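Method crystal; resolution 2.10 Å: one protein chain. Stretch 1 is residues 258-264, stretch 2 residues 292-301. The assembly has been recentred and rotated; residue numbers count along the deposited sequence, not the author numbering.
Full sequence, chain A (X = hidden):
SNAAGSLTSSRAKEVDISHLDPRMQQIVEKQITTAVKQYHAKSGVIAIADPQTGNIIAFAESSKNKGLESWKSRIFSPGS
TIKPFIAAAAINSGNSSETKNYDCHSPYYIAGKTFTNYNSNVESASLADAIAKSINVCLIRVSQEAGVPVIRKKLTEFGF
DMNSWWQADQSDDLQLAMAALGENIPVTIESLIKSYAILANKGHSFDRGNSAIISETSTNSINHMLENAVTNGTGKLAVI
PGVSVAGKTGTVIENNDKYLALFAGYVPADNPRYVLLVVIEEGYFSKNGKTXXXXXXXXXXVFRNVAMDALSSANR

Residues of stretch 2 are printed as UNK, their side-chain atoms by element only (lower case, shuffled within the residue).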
# COMPACT_ATOMS: atom_id res chain seq x y z
N LYS A 258 -14.31 -4.14 12.11
CA LYS A 258 -13.22 -5.01 11.67
C LYS A 258 -12.13 -4.19 10.96
O LYS A 258 -12.37 -3.62 9.90
CB LYS A 258 -13.74 -6.12 10.76
CG LYS A 258 -14.24 -7.38 11.49
CD LYS A 258 -15.37 -7.08 12.47
CE LYS A 258 -15.91 -8.35 13.11
NZ LYS A 258 -16.71 -9.17 12.16
N TYR A 259 -10.95 -4.15 11.56
CA TYR A 259 -9.87 -3.30 11.07
C TYR A 259 -8.82 -4.03 10.24
O TYR A 259 -8.31 -5.08 10.63
CB TYR A 259 -9.17 -2.63 12.25
CG TYR A 259 -9.87 -1.41 12.79
CD1 TYR A 259 -11.12 -1.52 13.39
CD2 TYR A 259 -9.29 -0.16 12.71
CE1 TYR A 259 -11.77 -0.40 13.90
CE2 TYR A 259 -9.92 0.96 13.21
CZ TYR A 259 -11.16 0.84 13.80
OH TYR A 259 -11.79 1.95 14.30
N LEU A 260 -8.50 -3.45 9.09
CA LEU A 260 -7.30 -3.84 8.36
C LEU A 260 -6.28 -2.72 8.54
O LEU A 260 -6.58 -1.55 8.30
CB LEU A 260 -7.59 -4.04 6.87
CG LEU A 260 -8.54 -5.17 6.46
CD1 LEU A 260 -8.65 -5.25 4.94
CD2 LEU A 260 -8.07 -6.50 7.03
N ALA A 261 -5.08 -3.08 8.97
CA ALA A 261 -3.99 -2.12 9.10
C ALA A 261 -2.95 -2.40 8.02
O ALA A 261 -2.39 -3.50 7.95
CB ALA A 261 -3.37 -2.21 10.48
N LEU A 262 -2.68 -1.41 7.18
CA LEU A 262 -1.88 -1.61 5.98
C LEU A 262 -0.66 -0.71 5.93
O LEU A 262 -0.71 0.43 6.40
CB LEU A 262 -2.71 -1.35 4.72
CG LEU A 262 -4.00 -2.11 4.47
CD1 LEU A 262 -5.16 -1.48 5.22
CD2 LEU A 262 -4.29 -2.16 2.97
N PHE A 263 0.42 -1.21 5.34
CA PHE A 263 1.54 -0.35 4.97
C PHE A 263 2.20 -0.88 3.71
O PHE A 263 2.59 -2.03 3.64
CB PHE A 263 2.57 -0.23 6.10
CG PHE A 263 3.59 0.86 5.87
CD1 PHE A 263 3.26 2.19 6.07
CD2 PHE A 263 4.87 0.55 5.45
CE1 PHE A 263 4.19 3.19 5.86
CE2 PHE A 263 5.81 1.55 5.25
CZ PHE A 263 5.47 2.87 5.45
N ALA A 264 2.30 -0.01 2.71
CA ALA A 264 2.86 -0.37 1.43
C ALA A 264 4.02 0.57 1.13
O ALA A 264 3.91 1.77 1.34
CB ALA A 264 1.81 -0.26 0.34
N UNK A 292 -3.66 0.95 20.08
CA UNK A 292 -3.24 1.29 18.72
C UNK A 292 -3.71 0.26 17.69
O UNK A 292 -3.53 -0.94 17.88
c UNK A 292 -1.72 3.60 19.94
c UNK A 292 -1.72 1.42 18.68
c UNK A 292 -1.11 2.21 19.84
c UNK A 292 0.40 2.30 19.68
N UNK A 293 -4.31 0.74 16.60
CA UNK A 293 -4.92 -0.15 15.61
C UNK A 293 -4.63 0.23 14.16
O UNK A 293 -5.04 -0.48 13.24
c UNK A 293 -6.87 -0.59 17.15
c UNK A 293 -6.46 -0.15 15.75
c UNK A 293 -7.01 1.23 15.42
N UNK A 294 -3.93 1.34 13.94
CA UNK A 294 -3.77 1.88 12.59
C UNK A 294 -2.62 1.23 11.82
O UNK A 294 -1.80 0.52 12.39
o UNK A 294 -2.22 3.67 13.07
c UNK A 294 -3.54 3.39 12.65
N UNK A 295 -2.57 1.51 10.51
CA UNK A 295 -1.51 1.00 9.66
C UNK A 295 -0.14 1.53 10.05
O UNK A 295 0.86 0.80 9.99
N UNK A 296 -0.09 2.79 10.47
CA UNK A 296 1.17 3.39 10.87
C UNK A 296 1.70 2.82 12.17
O UNK A 296 2.92 2.74 12.38
N UNK A 297 0.78 2.40 13.03
CA UNK A 297 1.13 1.89 14.35
C UNK A 297 1.43 0.39 14.31
O UNK A 297 2.29 -0.09 15.05
c UNK A 297 -1.58 3.97 16.17
c UNK A 297 0.01 2.18 15.35
o UNK A 297 -1.74 5.05 16.78
c UNK A 297 -0.20 3.66 15.61
o UNK A 297 -2.51 3.14 16.00
N UNK A 298 0.72 -0.35 13.46
CA UNK A 298 0.87 -1.81 13.42
C UNK A 298 1.70 -2.33 12.24
O UNK A 298 2.63 -3.10 12.42
c UNK A 298 -0.50 -2.50 13.42
c UNK A 298 -2.71 -3.04 14.45
c UNK A 298 -0.77 -2.43 15.92
c UNK A 298 -1.45 -2.19 14.57
N UNK A 299 1.33 -1.91 11.03
CA UNK A 299 1.92 -2.47 9.82
C UNK A 299 3.28 -1.87 9.50
O UNK A 299 4.17 -2.56 9.00
c UNK A 299 0.97 -2.28 8.62
N UNK A 300 3.44 -0.58 9.78
CA UNK A 300 4.69 0.12 9.50
C UNK A 300 5.91 -0.43 10.26
O UNK A 300 6.98 -0.60 9.66
c UNK A 300 4.55 1.63 9.72
N UNK A 301 5.77 -0.70 11.57
CA UNK A 301 6.96 -1.26 12.23
C UNK A 301 7.30 -2.66 11.72
O UNK A 301 8.47 -3.03 11.73
c UNK A 301 4.71 -0.38 12.54
c UNK A 301 6.57 -1.29 13.72
c UNK A 301 5.08 -1.19 13.74

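Position 292 carries four carbons, forked at the second, and its side chain is out of reach of stretch 1. A fork at the second carbon, after a single methylene, is leucine: Leu292, which takes no part in this contact.

At position 293 one carbon carries two others, three in all, and one of the outer carbons lies 3.7 Å from Tyr259 CE2. This branching at the first carbon, with no oxygen, is valine. Val293 points toward the strand, and its apolar contact meets the tyrosine ring obliquely. The backbone contributes too, with Val293 O 3.7 Å from Ala261 CB.

Position 294 has one carbon and then one oxygen, so it is serine. Its CA-to-CB bond points away from the strand. Ser294 occupies the N-cap, and its OG accepts from the backbone N of residue 297 at 3.3 Å.

No side-chain atom follows CA at position 295, and that CA rests 3.4 Å from Leu262 O, a CA-H...O contact: it is glycine. The CA atoms of Gly295 and Ala261 are 4.0 Å apart. An ideal CB here would fall 2.3 Å from Leu262 O, a clash, so this close approach depends on the bare backbone.

Position 296 is equally bare and is also glycine. A CB on Gly296 would point away and meet nothing of the strand within 5.5 Å, so this contact does not account for its absence.

Three carbons, the third bearing two oxygens, identify position 297 as glutamate. Glu297 points away from the strand and folds back over the helix start, where its OE2 accepts from Ser294 N at 3.1 Å and, weakly, from Val293 N at 3.1 Å. With the serine cap, this ties the loop to the first turn.

Position 298 has four carbons forked at the second, and an end carbon reaches Ala261 CB at 4.1 Å; it is leucine again. Leu298 leaves sideways.

A single carbon at position 299, the CB, sits 3.6 Å from Phe263 CB and 3.5 Å from Phe263 N, which makes it alanine. Ala299 points toward the strand.

Position 300 also has one carbon; this CB lies 4.1 Å from the centroid of the Phe263 ring and 17° off its normal, a CH-pi contact over the face. It is Ala300.

At position 301 three carbons close a ring onto the backbone N, which defines proline. Pro301 points away and does not touch the strand; its N has no bond to the preceding turn, where the helix kinks.

No hydrogen bonds cross the contact. Tyr259, Ala261 and Phe263 point toward the helix segment, while Leu260 and Leu262 point away. The axes approach to 6.4 Å at an angle of 56°; the bare CA of Gly295 sits against Leu262 O, and Ala299 and Ala300 pack on Phe263. For a designer, the lesson is separation of roles: polar side chains organise the helix start, while apolar side chains and bare backbone make the packing.

Stretch 2 (292-301) LVSGGELAAP
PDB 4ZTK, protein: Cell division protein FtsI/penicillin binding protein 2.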